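Local coordinates for protein catalase-3 (Neurospora crassa, PDB 4AJ9) that breaks down hydrogen peroxide into water and oxygen with a heme cofactor, as an enzyme of the catalase family, and probably shields cells from its toxicity, at residues R62-R67 against S157-P162; R110-T115 against V166-T171; S351-Q356 against P363-L368. All coordinates share one frame; numbering follows the deposited sequence. Where two conformers were deposited one is given.

Contact 1. Residues R62-R67 against S157-P162; sequences RVVHAR and SVKPSP. With HEM (protoporphyrin IX containing Fe), chain Y.
Val64 and Lys159 mark the nearest approach of the two backbones, with their CA atoms 9.3 Å apart, so one long side chain has to span the gap between an irregular loop and the end of helix 151-158. Lys159, the first residue to leave the helix, stretches straight as far as CE and bends only at its last torsion (chi4 -76°). Its CE lies 3.1 Å from Val63 O and brushes Val64 CG1. The ammonium reaches further through two waters: water 1 accepts from NZ and can donate to Arg62 O, while water 2, 2.9 Å from Lys159 NZ, also accepts from Ala66 N. NZ thus bonds directly to Ala107 O and through water to two backbone atoms of 62-67.

This loop forms part of the distal wall of the catalase heme pocket and carries His65, the predicted catalytic histidine. Its imidazole lies face-on over pyrrole ring A, with HEM C3A 3.3 Å above the ring plane, and Ser104 OG is hydrogen-bonded to ND1. Val64 CG2 meets the macrocycle 3.3 Å from HEM C4D and also adjoins the edge of the imidazole. At the rim, Arg62 extends its chain to give a nearly straight hydrogen bond (161°) from NE to propionate oxygen HEM O1A, which sits in the guanidinium plane 2.8 Å from that nitrogen.

Contact 2. Residues R110-T115 against V166-T171; sequences RGSADT and VPQAAT
Ser112 meets two neighbours at once, and everything close in this contact happens at its CB. Ser112 CB lies 3.4 Å from Gln168 OE1. The same Ser112 CB is 3.9 Å from Ala169 CB, while the CA atoms of Ser112 and Ala169 are 6.6 Å apart. Gln168 starts with CG anti to its backbone nitrogen (chi1 -176°) and then bends at chi2 (57°), which carries the amide back to the opposing loop. There OE1 accepts a hydrogen bond from Ser109 N, just ahead of 110-115. The Ser112 hydroxyl bonds to Ser109 O; CB, not OG, is the atom nearest Gln168 OE1.

Away from this small patch the contact is loose. Gln168 and Ala169 are both partly exposed to solvent while Ser112 is buried, and the chains diverge on either side of them; the ring of Pro167, which follows a cis peptide bond, makes no contact with 110-115. On this side Gln168 N is hydrogen-bonded to Asp253 OD2 of the second subunit. Such loop-on-loop packing, between the link joining strands 96-104 and 121-128 and the one after helix 151-158, lies among the loops flanking the catalase beta-barrel, at the interface with the second subunit of the tetramer.

Contact 3. Residues S351-Q356 against P363-L368; sequences SYLDTQ and PNFEQL. With HEM (protoporphyrin IX containing Fe), chain Y.
Gln356 presents its CB squarely to the ring of Phe365, joining the proximal heme helix of the catalase fold, 343-360, to the short 3-10 turn that follows it. This is a CH-pi contact: Gln356 CB stands 3.5 Å from the centroid of the Phe365 ring, 11° off the normal. Leu353, about one helical turn earlier, approaches the same ring from another direction; its CD1 lies in the ring plane, 3.9 Å from Phe365 CZ at the edge. Both side chains cross the phenyl group at about a right angle, and Gln52 of the fourth subunit packs against Leu353 and Phe365 as well.

Beyond CG, which still lies near the ring, Gln356 turns away from the phenylalanine. A bend at chi2 (-47°) sends the amide toward the heme, where each of its polar atoms is engaged. Gln356 NE2 donates to propionate oxygen HEM O1D at 2.8 Å and, less straight, to Tyr352 O at 3.1 Å, whereas OE1 meets Ser327 OG. Three bonds therefore fix the rotation of the amide.

From the same helix, Tyr352 reaches the heme iron itself. Heme atom C1D lies over one face of its ring, toward the rim, and Arg348 NH2 is hydrogen-bonded to the phenol oxygen. That oxygen, Tyr352 OH, binds the heme iron at 1.9 Å.

Contacts 1 and 3 address the same heme from its two faces: 62-67 supplies part of the distal wall and 351-356 the proximal ligand, with the centres about 20 Å apart and no direct touch. The side chains of Gln356 and His65 are about 11 Å apart, and those of Val64 and Tyr352 about 6 Å. Contact 2 adjoins contact 1, their centres about 9 Å apart, and joins it through a salt bridge of 3.0 Å from Arg67 NE to Asp114 OD1 and a probable hydrogen bond of 2.8 Å between Ser161 N and Val166 O. The Ser112 side chain is about 13 Å from a heme, so contact 2 lies outside the pocket; all three contacts touch the second subunit.

Contact 1. Residues R62-R67 against S157-P162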
loop_
_atom_site.group_PDB
_atom_site.type_symbol
_atom_site.label_atom_id
_atom_site.label_comp_id
_atom_site.label_asym_id
_atom_site.label_seq_id
_atom_site.Cartn_x
_atom_site.Cartn_y
_atom_site.Cartn_z
ATOM N N ARG C 62 0.781 -14.940 3.555
ATOM C CA ARG C 62 1.283 -15.523 2.318
ATOM C C ARG C 62 0.124 -16.131 1.553
ATOM O O ARG C 62 -0.759 -16.733 2.157
ATOM C CB ARG C 62 2.312 -16.610 2.632
ATOM C CG ARG C 62 3.538 -16.130 3.388
ATOM C CD ARG C 62 4.292 -17.318 4.026
ATOM N NE ARG C 62 5.620 -16.931 4.499
ATOM C CZ ARG C 62 5.856 -16.115 5.525
ATOM N NH1 ARG C 62 4.852 -15.587 6.221
ATOM N NH2 ARG C 62 7.108 -15.827 5.854
ATOM N N VAL C 63 0.146 -16.008 0.225
ATOM C CA VAL C 63 -0.981 -16.460 -0.601
ATOM C C VAL C 63 -1.133 -17.983 -0.540
ATOM O O VAL C 63 -2.235 -18.509 -0.687
ATOM C CB VAL C 63 -0.856 -15.942 -2.060
ATOM C CG1 VAL C 63 0.341 -16.577 -2.765
ATOM C CG2 VAL C 63 -2.154 -16.172 -2.850
ATOM N N VAL C 64 -0.009 -18.674 -0.340
ATOM C CA VAL C 64 0.023 -20.093 -0.000
ATOM C C VAL C 64 1.030 -20.263 1.127
ATOM O O VAL C 64 1.852 -19.376 1.353
ATOM C CB VAL C 64 0.407 -20.988 -1.207
ATOM C CG1 VAL C 64 -0.753 -21.038 -2.222
ATOM C CG2 VAL C 64 1.690 -20.508 -1.870
ATOM N N HIS C 65 0.949 -21.378 1.852
ATOM C CA HIS C 65 1.830 -21.618 3.003
ATOM C C HIS C 65 1.711 -20.531 4.090
ATOM O O HIS C 65 2.689 -20.232 4.780
ATOM C CB HIS C 65 3.299 -21.712 2.569
ATOM C CG HIS C 65 3.598 -22.827 1.607
ATOM N ND1 HIS C 65 4.258 -23.978 1.984
ATOM C CD2 HIS C 65 3.358 -22.947 0.278
ATOM C CE1 HIS C 65 4.400 -24.766 0.932
ATOM N NE2 HIS C 65 3.870 -24.161 -0.117
ATOM N N ALA C 66 0.531 -19.934 4.230
ATOM C CA ALA C 66 0.337 -18.870 5.215
ATOM C C ALA C 66 0.595 -19.356 6.653
ATOM O O ALA C 66 1.061 -18.586 7.506
ATOM C CB ALA C 66 -1.070 -18.277 5.084
ATOM N N ARG C 67 0.296 -20.632 6.902
ATOM C CA ARG C 67 0.502 -21.257 8.217
ATOM C C ARG C 67 1.869 -21.932 8.329
ATOM O O ARG C 67 2.157 -22.898 7.621
ATOM C CB ARG C 67 -0.602 -22.287 8.483
ATOM C CG ARG C 67 -0.493 -23.026 9.833
ATOM C CD ARG C 67 -0.695 -22.110 11.036
ATOM N NE ARG C 67 -0.499 -22.849 12.295
ATOM C CZ ARG C 67 -0.647 -22.344 13.515
ATOM N NH1 ARG C 67 -1.011 -21.075 13.688
ATOM N NH2 ARG C 67 -0.419 -23.115 14.575
ATOM N N SER C 157 -8.686 -24.332 -6.410
ATOM C CA SER C 157 -9.518 -25.522 -6.278
ATOM C C SER C 157 -9.364 -26.150 -4.895
ATOM O O SER C 157 -10.321 -26.713 -4.344
ATOM C CB SER C 157 -9.170 -26.558 -7.365
ATOM O OG SER C 157 -8.039 -27.349 -7.001
ATOM N N VAL C 158 -8.161 -26.038 -4.341
ATOM C CA VAL C 158 -7.833 -26.643 -3.053
ATOM C C VAL C 158 -8.237 -25.758 -1.859
ATOM O O VAL C 158 -8.624 -26.256 -0.798
ATOM C CB VAL C 158 -6.337 -27.015 -3.011
ATOM C CG1 VAL C 158 -5.853 -27.219 -1.595
ATOM C CG2 VAL C 158 -6.089 -28.259 -3.868
ATOM N N LYS C 159 -8.175 -24.447 -2.045
ATOM C CA LYS C 159 -8.589 -23.502 -1.003
ATOM C C LYS C 159 -10.123 -23.464 -0.853
ATOM O O LYS C 159 -10.850 -24.053 -1.661
ATOM C CB LYS C 159 -7.951 -22.123 -1.236
ATOM C CG LYS C 159 -6.603 -21.980 -0.532
ATOM C CD LYS C 159 -5.855 -20.713 -0.923
ATOM C CE LYS C 159 -4.488 -20.616 -0.232
ATOM N NZ LYS C 159 -4.521 -20.217 1.221
ATOM N N PRO C 160 -10.632 -22.808 0.202
ATOM C CA PRO C 160 -12.080 -22.923 0.449
ATOM C C PRO C 160 -12.938 -22.432 -0.713
ATOM O O PRO C 160 -12.535 -21.531 -1.446
ATOM C CB PRO C 160 -12.304 -22.008 1.666
ATOM C CG PRO C 160 -10.950 -21.968 2.361
ATOM C CD PRO C 160 -9.952 -21.991 1.222
ATOM N N SER C 161 -14.116 -23.033 -0.870
ATOM C CA SER C 161 -15.097 -22.581 -1.858
ATOM C C SER C 161 -15.300 -21.077 -1.733
ATOM O O SER C 161 -15.411 -20.545 -0.622
ATOM C CB SER C 161 -16.429 -23.312 -1.664
ATOM O OG SER C 161 -17.308 -23.094 -2.751
ATOM N N PRO C 162 -15.341 -20.380 -2.875
ATOM C CA PRO C 162 -15.328 -18.914 -2.815
ATOM C C PRO C 162 -16.677 -18.257 -2.472
ATOM O O PRO C 162 -16.706 -17.041 -2.248
ATOM C CB PRO C 162 -14.834 -18.507 -4.214
ATOM C CG PRO C 162 -15.233 -19.644 -5.095
ATOM C CD PRO C 162 -15.132 -20.897 -4.238
HETATM C CHA HEM Y . 5.179 -19.969 -0.989
HETATM C CHB HEM Y . 7.110 -24.309 -2.052
HETATM C CHC HEM Y . 5.144 -24.053 -6.472
HETATM C CHD HEM Y . 4.003 -19.410 -5.697
HETATM C C1A HEM Y . 5.837 -21.180 -0.861
HETATM C C2A HEM Y . 6.491 -21.693 0.336
HETATM C C3A HEM Y . 7.008 -22.899 0.040
HETATM C C4A HEM Y . 6.721 -23.179 -1.353
HETATM C CMA HEM Y . 7.797 -23.841 0.981
HETATM C CAA HEM Y . 6.522 -20.980 1.715
HETATM C CBA HEM Y . 7.841 -20.252 1.950
HETATM C CGA HEM Y . 7.826 -19.682 3.344
HETATM O O1A HEM Y . 7.720 -18.440 3.490
HETATM O O2A HEM Y . 7.911 -20.476 4.320
HETATM C C1B HEM Y . 6.794 -24.594 -3.366
HETATM C C2B HEM Y . 7.286 -25.725 -4.134
HETATM C C3B HEM Y . 6.726 -25.672 -5.353
HETATM C C4B HEM Y . 5.888 -24.489 -5.397
HETATM C CMB HEM Y . 8.261 -26.775 -3.554
HETATM C CAB HEM Y . 6.936 -26.610 -6.565
HETATM C CBB HEM Y . 8.071 -27.307 -6.700
HETATM C C1C HEM Y . 4.746 -22.752 -6.664
HETATM C C2C HEM Y . 4.370 -22.148 -7.933
HETATM C C3C HEM Y . 4.040 -20.877 -7.691
HETATM C C4C HEM Y . 4.239 -20.620 -6.288
HETATM C CMC HEM Y . 4.312 -22.879 -9.288
HETATM C CAC HEM Y . 3.615 -19.791 -8.688
HETATM C CBC HEM Y . 4.116 -19.809 -9.925
HETATM C C1D HEM Y . 4.191 -19.126 -4.376
HETATM C C2D HEM Y . 3.925 -17.842 -3.782
HETATM C C3D HEM Y . 4.289 -18.017 -2.315
HETATM C C4D HEM Y . 4.747 -19.382 -2.172
HETATM C CMD HEM Y . 3.387 -16.587 -4.503
HETATM C CAD HEM Y . 4.208 -16.947 -1.214
HETATM C CBD HEM Y . 5.604 -16.350 -1.074
HETATM C CGD HEM Y . 5.566 -15.208 -0.094
HETATM O O1D HEM Y . 6.641 -14.866 0.454
HETATM O O2D HEM Y . 4.459 -14.667 0.156
HETATM N NA HEM Y . 6.004 -22.112 -1.866
HETATM N NB HEM Y . 5.954 -23.868 -4.171
HETATM N NC HEM Y . 4.657 -21.785 -5.685
HETATM N ND HEM Y . 4.675 -20.002 -3.413
HETATM FE FE HEM Y . 5.428 -21.929 -3.791
HETATM O O HOH W 1 -3.561 -17.565 2.130
HETATM O O HOH W 2 -2.184 -20.676 2.840
#

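Contact 2. Residues R110-T115 against V166-T171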
loop_
_atom_site.group_PDB
_atom_site.type_symbol
_atom_site.label_atom_id
_atom_site.label_comp_id
_atom_site.label_asym_id
_atom_site.label_seq_id
_atom_site.Cartn_x
_atom_site.Cartn_y
_atom_site.Cartn_z
ATOM N N ARG C 110 -3.431 -18.312 8.074
ATOM C CA ARG C 110 -2.791 -18.163 9.362
ATOM C C ARG C 110 -3.828 -18.562 10.387
ATOM O O ARG C 110 -4.993 -18.235 10.242
ATOM C CB ARG C 110 -2.383 -16.709 9.591
ATOM C CG ARG C 110 -1.370 -16.179 8.603
ATOM C CD ARG C 110 -1.007 -14.733 8.947
ATOM N NE ARG C 110 -0.639 -14.594 10.354
ATOM C CZ ARG C 110 -1.147 -13.678 11.175
ATOM N NH1 ARG C 110 -2.043 -12.801 10.731
ATOM N NH2 ARG C 110 -0.753 -13.631 12.441
ATOM N N GLY C 111 -3.416 -19.279 11.417
ATOM C CA GLY C 111 -4.348 -19.675 12.448
ATOM C C GLY C 111 -4.964 -21.040 12.227
ATOM O O GLY C 111 -5.501 -21.616 13.172
ATOM N N SER C 112 -4.902 -21.569 11.004
ATOM C CA SER C 112 -5.394 -22.932 10.790
ATOM C C SER C 112 -4.477 -23.924 11.499
ATOM O O SER C 112 -3.439 -23.540 12.009
ATOM C CB SER C 112 -5.537 -23.272 9.294
ATOM O OG SER C 112 -4.305 -23.144 8.611
ATOM N N ALA C 113 -4.874 -25.193 11.538
ATOM C CA ALA C 113 -4.190 -26.177 12.370
ATOM C C ALA C 113 -2.934 -26.770 11.723
ATOM O O ALA C 113 -2.902 -27.066 10.522
ATOM C CB ALA C 113 -5.168 -27.300 12.766
ATOM N N ASP C 114 -1.907 -26.954 12.542
ATOM C CA ASP C 114 -0.671 -27.591 12.101
ATOM C C ASP C 114 -0.921 -29.002 11.558
ATOM O O ASP C 114 -0.250 -29.434 10.622
ATOM C CB ASP C 114 0.337 -27.670 13.251
ATOM C CG ASP C 114 1.020 -26.335 13.545
ATOM O OD1 ASP C 114 0.961 -25.410 12.697
ATOM O OD2 ASP C 114 1.638 -26.226 14.636
ATOM N N THR C 115 -1.878 -29.713 12.149
ATOM C CA THR C 115 -2.120 -31.109 11.777
ATOM C C THR C 115 -3.279 -31.329 10.804
ATOM O O THR C 115 -3.849 -32.425 10.745
ATOM C CB THR C 115 -2.269 -32.042 13.032
ATOM O OG1 THR C 115 -3.410 -31.642 13.815
ATOM C CG2 THR C 115 -1.023 -31.969 13.894
ATOM N N VAL C 166 -15.553 -22.153 2.739
ATOM C CA VAL C 166 -15.505 -23.451 3.413
ATOM C C VAL C 166 -14.993 -24.460 2.379
ATOM O O VAL C 166 -15.405 -24.405 1.219
ATOM C CB VAL C 166 -16.931 -23.886 3.846
ATOM C CG1 VAL C 166 -16.922 -25.327 4.390
ATOM C CG2 VAL C 166 -17.506 -22.911 4.868
ATOM N N PRO C 167 -14.126 -25.401 2.784
ATOM C CA PRO C 167 -13.622 -25.678 4.129
ATOM C C PRO C 167 -12.194 -25.175 4.331
ATOM O O PRO C 167 -11.436 -25.057 3.366
ATOM C CB PRO C 167 -13.598 -27.206 4.153
ATOM C CG PRO C 167 -13.127 -27.542 2.769
ATOM C CD PRO C 167 -13.727 -26.471 1.843
ATOM N N GLN C 168 -11.841 -24.917 5.587
ATOM C CA GLN C 168 -10.518 -24.446 5.973
ATOM C C GLN C 168 -9.471 -25.557 5.897
ATOM O O GLN C 168 -9.692 -26.667 6.401
ATOM C CB GLN C 168 -10.572 -23.927 7.418
ATOM C CG GLN C 168 -9.270 -23.319 7.916
ATOM C CD GLN C 168 -8.789 -22.169 7.045
ATOM O OE1 GLN C 168 -7.582 -21.949 6.904
ATOM N NE2 GLN C 168 -9.734 -21.425 6.450
ATOM N N ALA C 169 -8.341 -25.259 5.261
ATOM C CA ALA C 169 -7.168 -26.130 5.342
ATOM C C ALA C 169 -7.514 -27.580 5.015
ATOM O O ALA C 169 -7.188 -28.487 5.776
ATOM C CB ALA C 169 -6.560 -26.054 6.742
ATOM N N ALA C 170 -8.173 -27.806 3.889
ATOM C CA ALA C 170 -8.588 -29.165 3.568
ATOM C C ALA C 170 -8.797 -29.385 2.078
ATOM O O ALA C 170 -9.333 -28.532 1.378
ATOM C CB ALA C 170 -9.849 -29.501 4.328
ATOM N N THR C 171 -8.360 -30.541 1.596
ATOM C CA THR C 171 -8.624 -30.934 0.220
ATOM C C THR C 171 -9.932 -31.710 0.126
ATOM O O THR C 171 -10.372 -32.076 -0.961
ATOM C CB THR C 171 -7.486 -31.782 -0.344
ATOM O OG1 THR C 171 -7.142 -32.810 0.597
ATOM C CG2 THR C 171 -6.258 -30.915 -0.612
#

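Contact 3. Residues S351-Q356 against P363-L368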
loop_
_atom_site.group_PDB
_atom_site.type_symbol
_atom_site.label_atom_id
_atom_site.label_comp_id
_atom_site.label_asym_id
_atom_site.label_seq_id
_atom_site.Cartn_x
_atom_site.Cartn_y
_atom_site.Cartn_z
ATOM N N SER C 351 6.779 -15.206 -9.802
ATOM C CA SER C 351 5.745 -15.114 -8.766
ATOM C C SER C 351 6.242 -14.731 -7.359
ATOM O O SER C 351 5.583 -13.972 -6.657
ATOM C CB SER C 351 4.963 -16.439 -8.712
ATOM O OG SER C 351 4.010 -16.456 -7.667
ATOM N N TYR C 352 7.385 -15.266 -6.940
ATOM C CA TYR C 352 7.904 -15.007 -5.594
ATOM C C TYR C 352 8.512 -13.618 -5.444
ATOM O O TYR C 352 8.509 -13.053 -4.352
ATOM C CB TYR C 352 8.947 -16.040 -5.177
ATOM C CG TYR C 352 8.429 -17.422 -4.896
ATOM C CD1 TYR C 352 7.927 -18.212 -5.920
ATOM C CD2 TYR C 352 8.497 -17.960 -3.617
ATOM C CE1 TYR C 352 7.488 -19.486 -5.677
ATOM C CE2 TYR C 352 8.056 -19.240 -3.357
ATOM C CZ TYR C 352 7.566 -19.997 -4.392
ATOM O OH TYR C 352 7.133 -21.263 -4.168
ATOM N N LEU C 353 9.055 -13.071 -6.526
ATOM C CA LEU C 353 9.495 -11.690 -6.463
ATOM C C LEU C 353 8.275 -10.780 -6.421
ATOM O O LEU C 353 8.180 -9.883 -5.583
ATOM C CB LEU C 353 10.392 -11.326 -7.640
ATOM C CG LEU C 353 10.837 -9.860 -7.658
ATOM C CD1 LEU C 353 11.792 -9.571 -6.492
ATOM C CD2 LEU C 353 11.485 -9.500 -9.003
ATOM N N ASP C 354 7.325 -11.028 -7.319
ATOM C CA ASP C 354 6.153 -10.158 -7.452
ATOM C C ASP C 354 5.300 -10.151 -6.182
ATOM O O ASP C 354 4.845 -9.104 -5.742
ATOM C CB ASP C 354 5.307 -10.610 -8.643
ATOM C CG ASP C 354 3.937 -9.970 -8.661
ATOM O OD1 ASP C 354 3.860 -8.730 -8.595
ATOM O OD2 ASP C 354 2.934 -10.714 -8.701
ATOM N N THR C 355 5.089 -11.325 -5.595
ATOM C CA THR C 355 4.202 -11.432 -4.434
ATOM C C THR C 355 4.708 -10.663 -3.203
ATOM O O THR C 355 3.909 -10.268 -2.337
ATOM C CB THR C 355 3.920 -12.896 -4.057
ATOM O OG1 THR C 355 2.731 -12.971 -3.256
ATOM C CG2 THR C 355 5.100 -13.483 -3.293
ATOM N N GLN C 356 6.018 -10.436 -3.132
ATOM C CA GLN C 356 6.584 -9.672 -2.019
ATOM C C GLN C 356 6.055 -8.241 -2.012
ATOM O O GLN C 356 5.923 -7.621 -0.963
ATOM C CB GLN C 356 8.112 -9.647 -2.085
ATOM C CG GLN C 356 8.764 -11.030 -2.081
ATOM C CD GLN C 356 8.188 -11.938 -1.018
ATOM O OE1 GLN C 356 7.764 -11.474 0.049
ATOM N NE2 GLN C 356 8.154 -13.244 -1.304
ATOM N N PRO C 363 9.031 -2.109 -2.433
ATOM C CA PRO C 363 10.101 -2.787 -3.155
ATOM C C PRO C 363 11.357 -2.984 -2.318
ATOM O O PRO C 363 12.316 -3.566 -2.814
ATOM C CB PRO C 363 10.390 -1.803 -4.291
ATOM C CG PRO C 363 10.190 -0.482 -3.642
ATOM C CD PRO C 363 9.039 -0.660 -2.691
ATOM N N ASN C 364 11.361 -2.509 -1.074
ATOM C CA ASN C 364 12.560 -2.592 -0.242
ATOM C C ASN C 364 12.556 -3.702 0.808
ATOM O O ASN C 364 13.295 -3.635 1.789
ATOM C CB ASN C 364 12.859 -1.227 0.396
ATOM C CG ASN C 364 13.433 -0.242 -0.612
ATOM O OD1 ASN C 364 14.406 -0.559 -1.298
ATOM N ND2 ASN C 364 12.819 0.942 -0.731
ATOM N N PHE C 365 11.742 -4.730 0.589
ATOM C CA PHE C 365 11.631 -5.835 1.542
ATOM C C PHE C 365 12.955 -6.562 1.754
ATOM O O PHE C 365 13.145 -7.207 2.792
ATOM C CB PHE C 365 10.548 -6.824 1.084
ATOM C CG PHE C 365 10.698 -7.236 -0.340
ATOM C CD1 PHE C 365 11.514 -8.294 -0.681
ATOM C CD2 PHE C 365 10.055 -6.525 -1.352
ATOM C CE1 PHE C 365 11.672 -8.660 -2.008
ATOM C CE2 PHE C 365 10.210 -6.874 -2.669
ATOM C CZ PHE C 365 11.020 -7.945 -3.005
ATOM N N GLU C 366 13.891 -6.468 0.802
ATOM C CA GLU C 366 15.181 -7.142 1.025
ATOM C C GLU C 366 16.010 -6.421 2.092
ATOM O O GLU C 366 17.023 -6.948 2.552
ATOM C CB GLU C 366 16.005 -7.318 -0.268
ATOM C CG GLU C 366 15.300 -8.087 -1.404
ATOM C CD GLU C 366 15.246 -9.596 -1.190
ATOM O OE1 GLU C 366 14.963 -10.062 -0.065
ATOM O OE2 GLU C 366 15.486 -10.336 -2.163
ATOM N N GLN C 367 15.574 -5.224 2.481
ATOM C CA GLN C 367 16.258 -4.450 3.513
ATOM C C GLN C 367 15.838 -4.823 4.941
ATOM O O GLN C 367 16.510 -4.450 5.904
ATOM C CB GLN C 367 16.079 -2.944 3.266
ATOM C CG GLN C 367 16.635 -2.477 1.933
ATOM C CD GLN C 367 16.625 -0.965 1.785
ATOM O OE1 GLN C 367 15.793 -0.275 2.371
ATOM N NE2 GLN C 367 17.565 -0.441 0.998
ATOM N N LEU C 368 14.748 -5.577 5.088
ATOM C CA LEU C 368 14.324 -6.010 6.415
ATOM C C LEU C 368 15.423 -6.874 7.031
ATOM O O LEU C 368 16.066 -7.651 6.333
ATOM C CB LEU C 368 13.018 -6.796 6.339
ATOM C CG LEU C 368 11.824 -5.981 5.836
ATOM C CD1 LEU C 368 10.612 -6.878 5.616
ATOM C CD2 LEU C 368 11.500 -4.861 6.823
HETATM C CHA HEM Y . 5.179 -19.969 -0.989
HETATM C CHB HEM Y . 7.110 -24.309 -2.052
HETATM C CHC HEM Y . 5.144 -24.053 -6.472
HETATM C CHD HEM Y . 4.003 -19.410 -5.697
HETATM C C1A HEM Y . 5.837 -21.180 -0.861
HETATM C C2A HEM Y . 6.491 -21.693 0.336
HETATM C C3A HEM Y . 7.008 -22.899 0.040
HETATM C C4A HEM Y . 6.721 -23.179 -1.353
HETATM C CMA HEM Y . 7.797 -23.841 0.981
HETATM C CAA HEM Y . 6.522 -20.980 1.715
HETATM C CBA HEM Y . 7.841 -20.252 1.950
HETATM C CGA HEM Y . 7.826 -19.682 3.344
HETATM O O1A HEM Y . 7.720 -18.440 3.490
HETATM O O2A HEM Y . 7.911 -20.476 4.320
HETATM C C1B HEM Y . 6.794 -24.594 -3.366
HETATM C C2B HEM Y . 7.286 -25.725 -4.134
HETATM C C3B HEM Y . 6.726 -25.672 -5.353
HETATM C C4B HEM Y . 5.888 -24.489 -5.397
HETATM C CMB HEM Y . 8.261 -26.775 -3.554
HETATM C CAB HEM Y . 6.936 -26.610 -6.565
HETATM C CBB HEM Y . 8.071 -27.307 -6.700
HETATM C C1C HEM Y . 4.746 -22.752 -6.664
HETATM C C2C HEM Y . 4.370 -22.148 -7.933
HETATM C C3C HEM Y . 4.040 -20.877 -7.691
HETATM C C4C HEM Y . 4.239 -20.620 -6.288
HETATM C CMC HEM Y . 4.312 -22.879 -9.288
HETATM C CAC HEM Y . 3.615 -19.791 -8.688
HETATM C CBC HEM Y . 4.116 -19.809 -9.925
HETATM C C1D HEM Y . 4.191 -19.126 -4.376
HETATM C C2D HEM Y . 3.925 -17.842 -3.782
HETATM C C3D HEM Y . 4.289 -18.017 -2.315
HETATM C C4D HEM Y . 4.747 -19.382 -2.172
HETATM C CMD HEM Y . 3.387 -16.587 -4.503
HETATM C CAD HEM Y . 4.208 -16.947 -1.214
HETATM C CBD HEM Y . 5.604 -16.350 -1.074
HETATM C CGD HEM Y . 5.566 -15.208 -0.094
HETATM O O1D HEM Y . 6.641 -14.866 0.454
HETATM O O2D HEM Y . 4.459 -14.667 0.156
HETATM N NA HEM Y . 6.004 -22.112 -1.866
HETATM N NB HEM Y . 5.954 -23.868 -4.171
HETATM N NC HEM Y . 4.657 -21.785 -5.685
HETATM N ND HEM Y . 4.675 -20.002 -3.413
HETATM FE FE HEM Y . 5.428 -21.929 -3.791
#